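(2Z,6E)-hedycaryol synthase (Kitasatospora setae, PDB 4MC3) catalyses the magnesium-dependent 1,11-cyclization of (2E,6E)-farnesyl diphosphate, with water, to (2Z,6E)-hedycaryol and diphosphate. Local coordinates at residues Gln246-Ser249 with Asp255-Ala258; Val11-Glu16 with Thr267-Arg272. All blocks are in the same frame, centred on the assembly; numbering follows the deposited sequence.

Contact 1: residues Gln246-Ser249 with Asp255-Ala258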
loop_
_atom_site.group_PDB
_atom_site.type_symbol
_atom_site.label_atom_id
_atom_site.label_comp_id
_atom_site.label_asym_id
_atom_site.label_seq_id
_atom_site.Cartn_x
_atom_site.Cartn_y
_atom_site.Cartn_z
ATOM N N GLN A 246 18.396 21.354 0.649
ATOM C CA GLN A 246 18.230 22.811 0.834
ATOM C C GLN A 246 19.136 23.393 1.910
ATOM O O GLN A 246 19.354 24.609 1.932
ATOM C CB GLN A 246 16.816 23.170 1.298
ATOM C CG GLN A 246 15.724 23.157 0.251
ATOM C CD GLN A 246 14.418 23.741 0.756
ATOM O OE1 GLN A 246 14.282 24.127 1.912
ATOM N NE2 GLN A 246 13.430 23.788 -0.120
ATOM N N GLY A 247 19.611 22.546 2.824
ATOM C CA GLY A 247 20.288 22.994 4.072
ATOM C C GLY A 247 19.371 23.738 5.046
ATOM O O GLY A 247 19.824 24.576 5.810
ATOM N N CYS A 248 18.078 23.396 5.068
ATOM C CA CYS A 248 17.124 24.109 5.915
ATOM C C CYS A 248 17.022 23.354 7.235
ATOM O O CYS A 248 17.676 22.320 7.405
ATOM C CB CYS A 248 15.752 24.219 5.221
ATOM S SG CYS A 248 14.888 22.643 4.948
ATOM N N SER A 249 16.246 23.887 8.171
ATOM C CA SER A 249 16.033 23.231 9.467
ATOM C C SER A 249 15.064 22.083 9.333
ATOM O O SER A 249 14.347 21.990 8.324
ATOM C CB SER A 249 15.489 24.207 10.505
ATOM O OG SER A 249 14.102 24.456 10.342
ATOM N N ASP A 255 7.638 21.325 7.426
ATOM C CA ASP A 255 6.570 22.226 6.996
ATOM C C ASP A 255 6.378 22.149 5.483
ATOM O O ASP A 255 5.270 22.218 4.985
ATOM C CB ASP A 255 6.873 23.668 7.434
ATOM C CG ASP A 255 6.882 23.853 8.965
ATOM O OD1 ASP A 255 6.453 22.927 9.697
ATOM O OD2 ASP A 255 7.314 24.942 9.440
ATOM N N GLN A 256 7.466 21.986 4.754
ATOM C CA GLN A 256 7.402 21.810 3.318
ATOM C C GLN A 256 6.744 20.482 2.893
ATOM O O GLN A 256 6.013 20.443 1.891
ATOM C CB GLN A 256 8.776 21.970 2.725
ATOM C CG GLN A 256 9.240 23.424 2.876
ATOM C CD GLN A 256 10.639 23.646 2.367
ATOM O OE1 GLN A 256 11.612 23.691 3.148
ATOM N NE2 GLN A 256 10.764 23.734 1.057
ATOM N N VAL A 257 7.023 19.409 3.635
ATOM C CA VAL A 257 6.334 18.143 3.396
ATOM C C VAL A 257 4.820 18.300 3.695
ATOM O O VAL A 257 3.989 17.780 2.933
ATOM C CB VAL A 257 6.973 16.971 4.163
ATOM C CG1 VAL A 257 6.100 15.723 4.066
ATOM C CG2 VAL A 257 8.380 16.705 3.655
ATOM N N ALA A 258 4.463 19.036 4.758
ATOM C CA ALA A 258 3.043 19.322 5.060
ATOM C C ALA A 258 2.353 20.009 3.879
ATOM O O ALA A 258 1.190 19.732 3.567
ATOM C CB ALA A 258 2.910 20.178 6.324
#

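Contact 2: residues Val11-Glu16 with Thr267-Arg272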
loop_
_atom_site.group_PDB
_atom_site.type_symbol
_atom_site.label_atom_id
_atom_site.label_comp_id
_atom_site.label_asym_id
_atom_site.label_seq_id
_atom_site.Cartn_x
_atom_site.Cartn_y
_atom_site.Cartn_z
ATOM N N VAL A 11 -7.859 15.423 7.682
ATOM C CA VAL A 11 -8.463 14.760 6.542
ATOM C C VAL A 11 -9.982 14.721 6.771
ATOM O O VAL A 11 -10.440 14.354 7.847
ATOM C CB VAL A 11 -7.901 13.311 6.393
ATOM C CG1 VAL A 11 -8.514 12.668 5.207
ATOM C CG2 VAL A 11 -6.389 13.362 6.222
ATOM N N PRO A 12 -10.767 15.105 5.766
ATOM C CA PRO A 12 -12.223 15.282 5.969
ATOM C C PRO A 12 -13.034 13.999 5.962
ATOM O O PRO A 12 -14.201 14.009 6.371
ATOM C CB PRO A 12 -12.637 16.125 4.772
ATOM C CG PRO A 12 -11.600 15.906 3.754
ATOM C CD PRO A 12 -10.328 15.746 4.514
ATOM N N PHE A 13 -12.429 12.910 5.493
ATOM C CA PHE A 13 -13.153 11.674 5.254
ATOM C C PHE A 13 -13.389 10.955 6.582
ATOM O O PHE A 13 -12.524 10.959 7.458
ATOM C CB PHE A 13 -12.346 10.781 4.280
ATOM C CG PHE A 13 -11.907 11.496 3.019
ATOM C CD1 PHE A 13 -12.828 12.044 2.128
ATOM C CD2 PHE A 13 -10.552 11.675 2.754
ATOM C CE1 PHE A 13 -12.405 12.755 0.992
ATOM C CE2 PHE A 13 -10.131 12.360 1.624
ATOM C CZ PHE A 13 -11.057 12.907 0.744
ATOM N N PRO A 14 -14.581 10.326 6.739
ATOM C CA PRO A 14 -14.807 9.612 7.974
ATOM C C PRO A 14 -13.771 8.518 8.244
ATOM O O PRO A 14 -13.224 7.912 7.291
ATOM C CB PRO A 14 -16.232 9.042 7.814
ATOM C CG PRO A 14 -16.883 9.928 6.810
ATOM C CD PRO A 14 -15.769 10.339 5.867
ATOM N N LEU A 15 -13.509 8.300 9.528
ATOM C CA LEU A 15 -12.646 7.232 9.976
ATOM C C LEU A 15 -13.474 5.956 10.070
ATOM O O LEU A 15 -14.356 5.855 10.879
ATOM C CB LEU A 15 -11.979 7.531 11.319
ATOM C CG LEU A 15 -11.117 6.433 11.909
ATOM C CD1 LEU A 15 -9.897 6.268 11.017
ATOM C CD2 LEU A 15 -10.674 6.753 13.324
ATOM N N GLU A 16 -13.151 4.965 9.238
ATOM C CA GLU A 16 -13.833 3.663 9.144
ATOM C C GLU A 16 -12.880 2.510 9.521
ATOM O O GLU A 16 -11.688 2.569 9.223
ATOM C CB GLU A 16 -14.339 3.412 7.716
ATOM C CG GLU A 16 -15.242 4.469 7.170
ATOM C CD GLU A 16 -15.708 4.207 5.756
ATOM O OE1 GLU A 16 -15.678 3.068 5.240
ATOM O OE2 GLU A 16 -16.220 5.153 5.168
ATOM N N THR A 267 -5.509 16.940 -4.583
ATOM C CA THR A 267 -5.476 16.105 -5.766
ATOM C C THR A 267 -6.441 14.894 -5.644
ATOM O O THR A 267 -7.096 14.515 -6.634
ATOM C CB THR A 267 -4.031 15.651 -6.063
ATOM O OG1 THR A 267 -3.189 16.811 -6.234
ATOM C CG2 THR A 267 -3.952 14.849 -7.303
ATOM N N VAL A 268 -6.519 14.294 -4.452
ATOM C CA VAL A 268 -7.498 13.232 -4.200
ATOM C C VAL A 268 -8.930 13.748 -4.408
ATOM O O VAL A 268 -9.729 13.095 -5.084
ATOM C CB VAL A 268 -7.343 12.583 -2.805
ATOM C CG1 VAL A 268 -8.575 11.775 -2.410
ATOM C CG2 VAL A 268 -6.073 11.710 -2.835
ATOM N N LEU A 269 -9.213 14.923 -3.841
ATOM C CA LEU A 269 -10.563 15.531 -3.906
ATOM C C LEU A 269 -10.940 15.796 -5.357
ATOM O O LEU A 269 -12.035 15.420 -5.832
ATOM C CB LEU A 269 -10.630 16.791 -3.050
ATOM C CG LEU A 269 -10.647 16.573 -1.536
ATOM C CD1 LEU A 269 -10.365 17.868 -0.778
ATOM C CD2 LEU A 269 -11.965 15.942 -1.090
ATOM N N GLN A 270 -10.006 16.386 -6.085
ATOM C CA GLN A 270 -10.198 16.658 -7.516
ATOM C C GLN A 270 -10.384 15.388 -8.326
ATOM O O GLN A 270 -11.276 15.312 -9.156
ATOM C CB GLN A 270 -9.019 17.456 -8.082
ATOM C CG GLN A 270 -9.265 18.003 -9.494
ATOM C CD GLN A 270 -8.051 18.698 -10.124
ATOM O OE1 GLN A 270 -7.084 19.053 -9.449
ATOM N NE2 GLN A 270 -8.106 18.892 -11.440
ATOM N N ALA A 271 -9.528 14.378 -8.100
ATOM C CA ALA A 271 -9.587 13.156 -8.882
ATOM C C ALA A 271 -10.920 12.413 -8.704
ATOM O O ALA A 271 -11.388 11.709 -9.616
ATOM C CB ALA A 271 -8.450 12.221 -8.528
ATOM N N ARG A 272 -11.446 12.449 -7.478
ATOM C CA ARG A 272 -12.746 11.815 -7.222
ATOM C C ARG A 272 -13.847 12.424 -8.072
ATOM O O ARG A 272 -14.660 11.708 -8.638
ATOM C CB ARG A 272 -13.120 11.873 -5.750
ATOM C CG ARG A 272 -12.277 10.900 -4.925
ATOM C CD ARG A 272 -12.734 10.878 -3.471
ATOM N NE ARG A 272 -13.988 10.129 -3.335
ATOM C CZ ARG A 272 -14.691 10.026 -2.210
ATOM N NH1 ARG A 272 -14.305 10.646 -1.091
ATOM N NH2 ARG A 272 -15.806 9.315 -2.203
#

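Contact 1: residues Gln246-Ser249 with Asp255-Ala258
The side-chain amides of Gln246 and Gln256 approach from opposite directions with their planes 32° apart, one reaching out from the end of helix 238-246 and the other from the second turn of helix 250-282. Both chains run extended beyond CG, which brings the two amides close together although the nearest CA atoms of the segments, those of Cys248 and Gln256, are still 10.3 Å apart. Cys248 adds a looser approach, its SG coming near the Gln256 amide, with chi1 of 65° setting the sulfur between its own backbone N and carbonyl carbon. With an alanine in place of Gln256, the Gln246 amide would probably lose its partner across the turn and be freer to swing into solvent. Local bonds shape the backbone. Gly247 leaves the helix with positive phi, and Ser249 takes the N-cap position of the next helix: its side chain caps a backbone N of the first turn, while Glu252 OE1 is hydrogen-bonded to Ser249 N. This pairing is consistent with a capping box, in the short loop joining two consecutive helices at the surface of the all-helical terpene synthase fold.

Contact 2: residues Val11-Glu16 with Thr267-Arg272
Phe13 points its ring at helix 250-282, where Val268, Leu269 and Arg272 receive its outer atoms. CG stands anti to the carbonyl carbon (chi1 -51°), and the leading atom CZ comes 3.7 Å from Leu269 CD2. The leucine methyl approaches the ring obliquely, and although its side chain does not leave the helix pointing at the loop, its end bends nearer. Val268, which is buried, offers CG1 to the same CZ at 4.2 Å, again from an oblique direction. Arg272 comes from the opposite direction to the phenylalanine, its chain bent at chi3 (75°), so that NH1 lies 3.5 Å from Phe13 CE1 and 3.8 Å from Phe13 CD1. Ring and guanidinium planes are 56° apart; Phe13 CE1 and CD1 lie at the edge of the guanidinium, near its plane, while NH1 meets the ring obliquely. Within the loop itself, Pro12 CG lies 4.1 Å above the centre of one face of the ring, and Leu265 on the preceding helical turn also touches the phenylalanine. The Phe13 carbonyl accepts a hydrogen bond from Ser304 of helix 286-309, while the arginine chain packs on Ala297 and Ala300 of that helix. Phe13 thus ties the N-terminal segment to helix 250-282 through its ring and to helix 286-309 through its carbonyl, in the class I terpene synthase alpha-helical fold.

In the fold
Helix 250-282 carries both contacts: residues 255-258 near its start face the turn that leads into it, and residues 267-272, about three turns further on, receive the N-terminal segment. Their centres are 25 Å apart and their nearest atoms about 10 Å, so they do not touch. Contact 1 closes a short local loop, nested in the chain inside the 250 residues that separate the segments of contact 2. Contact 1 is a surface contact and contact 2 partly buried: the centre of contact 1 lies about 25 Å from the centre of the chain, that of contact 2 about 17 Å. Neither reaches the active site: the Val268 side chain stays about 14 Å from the bound nerolidol.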